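Local coordinates for protein nicotinate-nucleotide diphosphorylase (Carboxylating) (Streptococcus pyogenes GA06023, PDB 5HUO) that catalyses the formation of nicotinate mononucleotide from quinolinate and phosphoribosyl pyrophosphate, with release of carbon dioxide and diphosphate, in NAD biosynthesis, at residues R157-D162 and G182-R187. Sequence-based numbering, arbitrary orientation.
Sequences RIKVFD and GGYNHR. With SO4 (sulfate ion), chain J.
Asp162 meets the backbone of His186 through its carboxylate: His186 N reaches Asp162 OD1 at 2.9 Å in a nearly straight bond (173°), on the syn side though somewhat out of the carboxylate plane. The same oxygen also forms a salt bridge with Lys175 of helix 171-180, so two donors grip OD1. Just upstream, Tyr184 is bridged to Phe161 in parallel fashion, its N giving a 2.8 Å bond to Val160 O while Asp162 N returns one of 3.1 Å to Tyr184 O. Beyond these bonds aromatic packing takes over. Tyr184 CB sits over one face of the Phe161 ring, 3.7 Å from its centroid, yet the two rings, though nearly parallel, are strongly displaced. A chi1 of -69° sets Tyr184 CG anti to the carbonyl carbon and brings the ring alongside the Lys159 chain, whose CD lies 3.9 Å from the ring centroid, over its face, in a CH-pi contact. Phe161 and His186 make an offset edge-to-face pair, the phenylalanine edge toward the imidazole face, completing an aromatic cluster. Farther along, Arg187 offers NE and NH2 to O3 of a sulfate probably from the crystallisation liquor, NH2 to O3 being 2.8 Å. Strand 159-161 is an outermost strand of the parallel sheet within this chain, and the 182-187 loop adds a single bridge at its edge, as suits the incomplete alpha/beta barrel of quinolinate phosphoribosyltransferases; the sulfate site is consistent with the family's anion-binding active site.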
loop_
_atom_site.group_PDB
_atom_site.type_symbol
_atom_site.label_atom_id
_atom_site.label_comp_id
_atom_site.label_asym_id
_atom_site.label_seq_id
_atom_site.Cartn_x
_atom_site.Cartn_y
_atom_site.Cartn_z
ATOM N N ARG A 157 0.199 30.699 32.930
ATOM C CA ARG A 157 0.705 31.661 31.958
ATOM C C ARG A 157 1.781 31.073 31.082
ATOM O O ARG A 157 2.064 31.595 30.045
ATOM C CB ARG A 157 1.266 32.894 32.644
ATOM C CG ARG A 157 0.233 33.769 33.347
ATOM C CD ARG A 157 0.914 34.708 34.342
ATOM N NE ARG A 157 1.642 33.977 35.389
ATOM C CZ ARG A 157 2.265 34.531 36.424
ATOM N NH1 ARG A 157 2.301 35.854 36.549
ATOM N NH2 ARG A 157 2.864 33.757 37.321
ATOM N N ILE A 158 2.377 29.978 31.516
ATOM C CA ILE A 158 3.400 29.240 30.737
ATOM C C ILE A 158 2.877 27.882 30.282
ATOM O O ILE A 158 2.465 27.051 31.076
ATOM C CB ILE A 158 4.680 28.992 31.532
ATOM C CG1 ILE A 158 5.237 30.329 32.050
ATOM C CG2 ILE A 158 5.689 28.252 30.667
ATOM C CD1 ILE A 158 6.423 30.212 32.981
ATOM N N LYS A 159 2.905 27.686 28.982
ATOM C CA LYS A 159 2.397 26.484 28.349
ATOM C C LYS A 159 3.464 25.422 28.236
ATOM O O LYS A 159 4.664 25.709 28.124
ATOM C CB LYS A 159 1.833 26.802 26.969
ATOM C CG LYS A 159 0.561 27.584 27.025
ATOM C CD LYS A 159 0.159 28.115 25.654
ATOM C CE LYS A 159 -1.240 28.721 25.688
ATOM N NZ LYS A 159 -1.332 29.938 26.544
ATOM N N VAL A 160 2.997 24.194 28.201
ATOM C CA VAL A 160 3.885 23.053 28.045
ATOM C C VAL A 160 3.743 22.417 26.653
ATOM O O VAL A 160 2.688 21.934 26.292
ATOM C CB VAL A 160 3.626 22.002 29.106
ATOM C CG1 VAL A 160 4.491 20.768 28.837
ATOM C CG2 VAL A 160 3.899 22.556 30.472
ATOM N N PHE A 161 4.837 22.425 25.892
ATOM C CA PHE A 161 4.853 21.990 24.469
ATOM C C PHE A 161 5.647 20.719 24.280
ATOM O O PHE A 161 6.554 20.403 25.047
ATOM C CB PHE A 161 5.472 23.027 23.582
ATOM C CG PHE A 161 4.511 24.056 23.091
ATOM C CD1 PHE A 161 3.906 24.918 23.959
ATOM C CD2 PHE A 161 4.257 24.203 21.747
ATOM C CE1 PHE A 161 3.037 25.903 23.509
ATOM C CE2 PHE A 161 3.400 25.193 21.279
ATOM C CZ PHE A 161 2.775 26.046 22.164
ATOM N N ASP A 162 5.245 19.958 23.287
ATOM C CA ASP A 162 5.947 18.748 22.913
ATOM C C ASP A 162 6.972 19.033 21.827
ATOM O O ASP A 162 7.300 20.178 21.541
ATOM C CB ASP A 162 4.961 17.667 22.490
ATOM C CG ASP A 162 4.054 18.099 21.383
ATOM O OD1 ASP A 162 4.427 18.955 20.564
ATOM O OD2 ASP A 162 2.911 17.588 21.339
ATOM N N GLY A 182 -3.400 18.334 28.716
ATOM C CA GLY A 182 -3.276 19.796 28.961
ATOM C C GLY A 182 -2.110 20.498 28.372
ATOM O O GLY A 182 -1.821 21.656 28.694
ATOM N N GLY A 183 -1.397 19.781 27.557
ATOM C CA GLY A 183 -0.219 20.312 26.889
ATOM C C GLY A 183 -0.629 20.900 25.565
ATOM O O GLY A 183 -1.805 20.926 25.176
ATOM N N TYR A 184 0.389 21.364 24.846
ATOM C CA TYR A 184 0.245 21.960 23.499
ATOM C C TYR A 184 1.201 21.327 22.507
ATOM O O TYR A 184 2.266 20.844 22.839
ATOM C CB TYR A 184 0.468 23.470 23.571
ATOM C CG TYR A 184 -0.631 24.167 24.299
ATOM C CD1 TYR A 184 -0.674 24.173 25.693
ATOM C CD2 TYR A 184 -1.657 24.796 23.609
ATOM C CE1 TYR A 184 -1.724 24.743 26.363
ATOM C CE2 TYR A 184 -2.704 25.405 24.279
ATOM C CZ TYR A 184 -2.733 25.371 25.646
ATOM O OH TYR A 184 -3.750 26.004 26.305
ATOM N N ASN A 185 0.838 21.476 21.239
ATOM C CA ASN A 185 1.642 20.943 20.123
ATOM C C ASN A 185 2.575 21.939 19.490
ATOM O O ASN A 185 2.192 23.017 19.031
ATOM C CB ASN A 185 0.730 20.346 19.051
ATOM C CG ASN A 185 -0.057 19.119 19.545
ATOM O OD1 ASN A 185 0.416 18.356 20.403
ATOM N ND2 ASN A 185 -1.220 18.924 19.009
ATOM N N HIS A 186 3.807 21.502 19.354
ATOM C CA HIS A 186 4.778 22.234 18.558
ATOM C C HIS A 186 4.529 21.822 17.107
ATOM O O HIS A 186 3.680 20.988 16.831
ATOM C CB HIS A 186 6.190 21.868 19.041
ATOM C CG HIS A 186 7.188 22.963 18.871
ATOM N ND1 HIS A 186 7.424 23.568 17.657
ATOM C CD2 HIS A 186 7.970 23.601 19.768
ATOM C CE1 HIS A 186 8.294 24.543 17.813
ATOM N NE2 HIS A 186 8.634 24.593 19.088
ATOM N N ARG A 187 5.323 22.290 16.169
ATOM C CA ARG A 187 5.260 21.776 14.796
ATOM C C ARG A 187 5.310 20.281 14.732
ATOM O O ARG A 187 6.035 19.603 15.523
ATOM C CB ARG A 187 6.376 22.348 13.953
ATOM C CG ARG A 187 7.763 21.887 14.317
ATOM C CD ARG A 187 8.804 22.556 13.447
ATOM N NE ARG A 187 10.143 22.066 13.791
ATOM C CZ ARG A 187 11.178 22.062 12.962
ATOM N NH1 ARG A 187 11.053 22.513 11.725
ATOM N NH2 ARG A 187 12.348 21.592 13.367
HETATM S S SO4 J . 11.454 20.341 17.272
HETATM O O1 SO4 J . 11.686 21.025 18.571
HETATM O O2 SO4 J . 10.000 20.121 17.079
HETATM O O3 SO4 J . 11.919 21.083 16.086
HETATM O O4 SO4 J . 12.221 19.095 17.339
#